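Local atomic coordinates of Cas13d (uncultured Ruminococcus sp, PDB entry 6IV9), a protein that binds CRISPR RNA and, through its two HEPN domains, matures that guide and cleaves target RNA. Residues N217-D226 with I238-N246. The protein carries 2 engineered substitutions. Residues are numbered along the deposited sequence; the frame is centred on the assembly and turned at random.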
loop_
_atom_site.group_PDB
_atom_site.type_symbol
_atom_site.label_atom_id
_atom_site.label_comp_id
_atom_site.label_asym_id
_atom_site.label_seq_id
_atom_site.Cartn_x
_atom_site.Cartn_y
_atom_site.Cartn_z
ATOM N N ASN A 217 -26.164 -1.491 11.625
ATOM C CA ASN A 217 -27.069 -2.652 11.776
ATOM C C ASN A 217 -26.296 -3.798 12.420
ATOM O O ASN A 217 -25.220 -4.134 11.956
ATOM C CB ASN A 217 -27.601 -3.169 10.446
ATOM C CG ASN A 217 -28.555 -2.209 9.785
ATOM O OD1 ASN A 217 -29.229 -1.453 10.460
ATOM N ND2 ASN A 217 -28.590 -2.224 8.470
ATOM N N THR A 218 -26.861 -4.381 13.467
ATOM C CA THR A 218 -26.248 -5.567 14.099
ATOM C C THR A 218 -26.497 -6.776 13.198
ATOM O O THR A 218 -27.300 -6.690 12.293
ATOM C CB THR A 218 -26.893 -5.905 15.445
ATOM O OG1 THR A 218 -28.245 -6.224 15.153
ATOM C CG2 THR A 218 -26.804 -4.784 16.451
ATOM N N TYR A 219 -25.856 -7.894 13.505
ATOM C CA TYR A 219 -26.035 -9.122 12.696
ATOM C C TYR A 219 -27.503 -9.552 12.764
ATOM O O TYR A 219 -28.040 -9.994 11.786
ATOM C CB TYR A 219 -25.061 -10.199 13.157
ATOM C CG TYR A 219 -25.090 -11.480 12.368
ATOM C CD1 TYR A 219 -24.662 -11.529 11.059
ATOM C CD2 TYR A 219 -25.554 -12.649 12.934
ATOM C CE1 TYR A 219 -24.688 -12.700 10.333
ATOM C CE2 TYR A 219 -25.591 -13.829 12.221
ATOM C CZ TYR A 219 -25.146 -13.860 10.918
ATOM O OH TYR A 219 -25.169 -15.016 10.217
ATOM N N GLU A 220 -28.122 -9.376 13.921
ATOM C CA GLU A 220 -29.533 -9.786 14.094
ATOM C C GLU A 220 -30.412 -8.987 13.142
ATOM O O GLU A 220 -31.215 -9.584 12.461
ATOM C CB GLU A 220 -29.946 -9.511 15.531
ATOM C CG GLU A 220 -31.440 -9.532 15.738
ATOM C CD GLU A 220 -32.010 -10.930 15.813
ATOM O OE1 GLU A 220 -33.237 -11.057 15.784
ATOM O OE2 GLU A 220 -31.231 -11.873 15.913
ATOM N N VAL A 221 -30.216 -7.679 13.081
ATOM C CA VAL A 221 -31.021 -6.848 12.145
ATOM C C VAL A 221 -30.725 -7.260 10.704
ATOM O O VAL A 221 -31.642 -7.305 9.911
ATOM C CB VAL A 221 -30.762 -5.350 12.352
ATOM C CG1 VAL A 221 -31.406 -4.527 11.262
ATOM C CG2 VAL A 221 -31.230 -4.895 13.716
ATOM N N PHE A 222 -29.461 -7.537 10.398
ATOM C CA PHE A 222 -29.056 -7.916 9.026
ATOM C C PHE A 222 -29.738 -9.212 8.593
ATOM O O PHE A 222 -30.172 -9.273 7.483
ATOM C CB PHE A 222 -27.549 -8.152 9.008
ATOM C CG PHE A 222 -26.962 -8.630 7.708
ATOM C CD1 PHE A 222 -27.122 -7.902 6.551
ATOM C CD2 PHE A 222 -26.210 -9.784 7.655
ATOM C CE1 PHE A 222 -26.550 -8.320 5.368
ATOM C CE2 PHE A 222 -25.646 -10.207 6.470
ATOM C CZ PHE A 222 -25.820 -9.474 5.331
ATOM N N THR A 223 -29.774 -10.205 9.468
ATOM C CA THR A 223 -30.342 -11.534 9.131
ATOM C C THR A 223 -31.864 -11.574 9.297
ATOM O O THR A 223 -32.464 -12.459 8.716
ATOM C CB THR A 223 -29.566 -12.648 9.835
ATOM O OG1 THR A 223 -29.637 -12.393 11.229
ATOM C CG2 THR A 223 -28.118 -12.695 9.414
ATOM N N HIS A 224 -32.441 -10.643 10.047
ATOM C CA HIS A 224 -33.913 -10.591 10.239
ATOM C C HIS A 224 -34.387 -9.166 9.996
ATOM O O HIS A 224 -34.876 -8.555 10.933
ATOM C CB HIS A 224 -34.279 -11.014 11.660
ATOM C CG HIS A 224 -33.714 -12.324 12.060
ATOM N ND1 HIS A 224 -34.200 -13.498 11.579
ATOM C CD2 HIS A 224 -32.712 -12.642 12.889
ATOM C CE1 HIS A 224 -33.523 -14.490 12.097
ATOM N NE2 HIS A 224 -32.610 -13.994 12.897
ATOM N N PRO A 225 -34.291 -8.635 8.768
ATOM C CA PRO A 225 -34.693 -7.273 8.487
ATOM C C PRO A 225 -36.186 -7.026 8.749
ATOM O O PRO A 225 -36.529 -5.954 9.166
ATOM C CB PRO A 225 -34.329 -7.039 7.017
ATOM C CG PRO A 225 -34.075 -8.393 6.445
ATOM C CD PRO A 225 -33.789 -9.318 7.603
ATOM N N ASP A 226 -37.018 -8.020 8.447
ATOM C CA ASP A 226 -38.491 -7.876 8.579
ATOM C C ASP A 226 -38.882 -7.623 10.035
ATOM O O ASP A 226 -39.767 -6.828 10.246
ATOM C CB ASP A 226 -39.221 -9.052 7.929
ATOM C CG ASP A 226 -39.193 -9.033 6.411
ATOM O OD1 ASP A 226 -39.406 -10.088 5.808
ATOM O OD2 ASP A 226 -38.978 -7.973 5.846
ATOM N N ILE A 238 -31.710 -4.450 2.613
ATOM C CA ILE A 238 -30.954 -5.401 3.463
ATOM C C ILE A 238 -31.091 -6.806 2.879
ATOM O O ILE A 238 -30.100 -7.497 2.816
ATOM C CB ILE A 238 -31.422 -5.311 4.917
ATOM C CG1 ILE A 238 -31.067 -3.957 5.526
ATOM C CG2 ILE A 238 -30.847 -6.459 5.715
ATOM C CD1 ILE A 238 -31.659 -3.711 6.876
ATOM N N LYS A 239 -32.286 -7.185 2.430
ATOM C CA LYS A 239 -32.504 -8.537 1.865
ATOM C C LYS A 239 -31.664 -8.730 0.610
ATOM O O LYS A 239 -31.171 -9.812 0.417
ATOM C CB LYS A 239 -33.984 -8.752 1.567
ATOM C CG LYS A 239 -34.869 -8.800 2.795
ATOM C CD LYS A 239 -35.693 -10.058 2.872
ATOM C CE LYS A 239 -36.974 -9.862 3.646
ATOM N NZ LYS A 239 -37.332 -8.429 3.694
ATOM N N LYS A 240 -31.533 -7.700 -0.209
ATOM C CA LYS A 240 -30.702 -7.819 -1.422
ATOM C C LYS A 240 -29.261 -8.121 -1.010
ATOM O O LYS A 240 -28.652 -8.955 -1.637
ATOM C CB LYS A 240 -30.730 -6.508 -2.206
ATOM C CG LYS A 240 -32.040 -6.170 -2.893
ATOM C CD LYS A 240 -31.805 -5.225 -4.045
ATOM C CE LYS A 240 -33.058 -4.581 -4.594
ATOM N NZ LYS A 240 -32.903 -4.269 -6.034
ATOM N N SER A 241 -28.749 -7.432 0.006
ATOM C CA SER A 241 -27.350 -7.651 0.440
ATOM C C SER A 241 -27.227 -8.999 1.147
ATOM O O SER A 241 -26.230 -9.643 0.966
ATOM C CB SER A 241 -26.842 -6.513 1.278
ATOM O OG SER A 241 -27.497 -6.459 2.520
ATOM N N LEU A 242 -28.233 -9.392 1.916
ATOM C CA LEU A 242 -28.201 -10.700 2.616
ATOM C C LEU A 242 -28.066 -11.808 1.574
ATOM O O LEU A 242 -27.291 -12.713 1.760
ATOM C CB LEU A 242 -29.512 -10.843 3.385
ATOM C CG LEU A 242 -29.616 -12.042 4.315
ATOM C CD1 LEU A 242 -28.402 -12.144 5.205
ATOM C CD2 LEU A 242 -30.869 -11.954 5.153
ATOM N N SER A 243 -28.815 -11.689 0.492
ATOM C CA SER A 243 -28.785 -12.711 -0.572
ATOM C C SER A 243 -27.389 -12.769 -1.202
ATOM O O SER A 243 -26.892 -13.854 -1.433
ATOM C CB SER A 243 -29.887 -12.427 -1.543
ATOM O OG SER A 243 -29.659 -13.080 -2.765
ATOM N N LYS A 244 -26.781 -11.607 -1.443
ATOM C CA LYS A 244 -25.403 -11.535 -1.990
ATOM C C LYS A 244 -24.418 -12.114 -0.969
ATOM O O LYS A 244 -23.478 -12.741 -1.373
ATOM C CB LYS A 244 -25.075 -10.106 -2.416
ATOM C CG LYS A 244 -25.729 -9.672 -3.713
ATOM C CD LYS A 244 -25.049 -10.276 -4.899
ATOM C CE LYS A 244 -25.461 -9.684 -6.226
ATOM N NZ LYS A 244 -24.296 -9.176 -6.990
ATOM N N PHE A 245 -24.658 -11.880 0.313
ATOM C CA PHE A 245 -23.768 -12.372 1.393
ATOM C C PHE A 245 -23.748 -13.902 1.371
ATOM O O PHE A 245 -22.704 -14.495 1.430
ATOM C CB PHE A 245 -24.293 -11.847 2.728
ATOM C CG PHE A 245 -23.585 -12.304 3.978
ATOM C CD1 PHE A 245 -22.352 -11.795 4.329
ATOM C CD2 PHE A 245 -24.190 -13.190 4.845
ATOM C CE1 PHE A 245 -21.723 -12.195 5.491
ATOM C CE2 PHE A 245 -23.560 -13.592 6.007
ATOM C CZ PHE A 245 -22.332 -13.086 6.330
ATOM N N ASN A 246 -24.921 -14.512 1.260
ATOM C CA ASN A 246 -25.004 -15.989 1.168
ATOM C C ASN A 246 -24.314 -16.454 -0.113
ATOM O O ASN A 246 -23.675 -17.459 -0.073
ATOM C CB ASN A 246 -26.433 -16.494 1.302
ATOM C CG ASN A 246 -26.948 -16.357 2.709
ATOM O OD1 ASN A 246 -26.263 -16.710 3.643
ATOM N ND2 ASN A 246 -28.134 -15.824 2.863
#
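F222 enters segment 238-246 of helix 232-251 as a knob among I238, S241, L242 and F245. L242 CD1 lies over one ring face, 3.9 Å from the F222 ring centroid, a CH-pi contact. The edge of F222 meets the face of F245 in a T-shaped pair, planes at 82°, with F222 CE2 3.7 Å from F245 CD2. S241 OG sits in the ring plane, 3.5 Å from F222 CE1, and is held there by its hydrogen bond to I238 O. Chi1 of 176° turns CG of F222 away from the backbone N, carrying the ring across to the helix even though CB points off to one side. Cutting F222 back to an alanine is likely to leave a gap among I238, L242 and F245 and deprive the F245 face of its edge partner.

Farther along, P225 CB packs 3.8 Å from I238 CG2, and D226 OD2 forms a salt bridge with K239 NZ at 2.7 Å, approached from above the carboxylate plane, though D226 is poorly ordered. T218 is the N-cap of helix 219-223, its OG1 accepting from V221 N. Y278 stacks on F222, and V277 and L281 of helix 267-291 touch F245. The segment axes cross at -96°, a near-perpendicular packing of two helices consecutive in sequence.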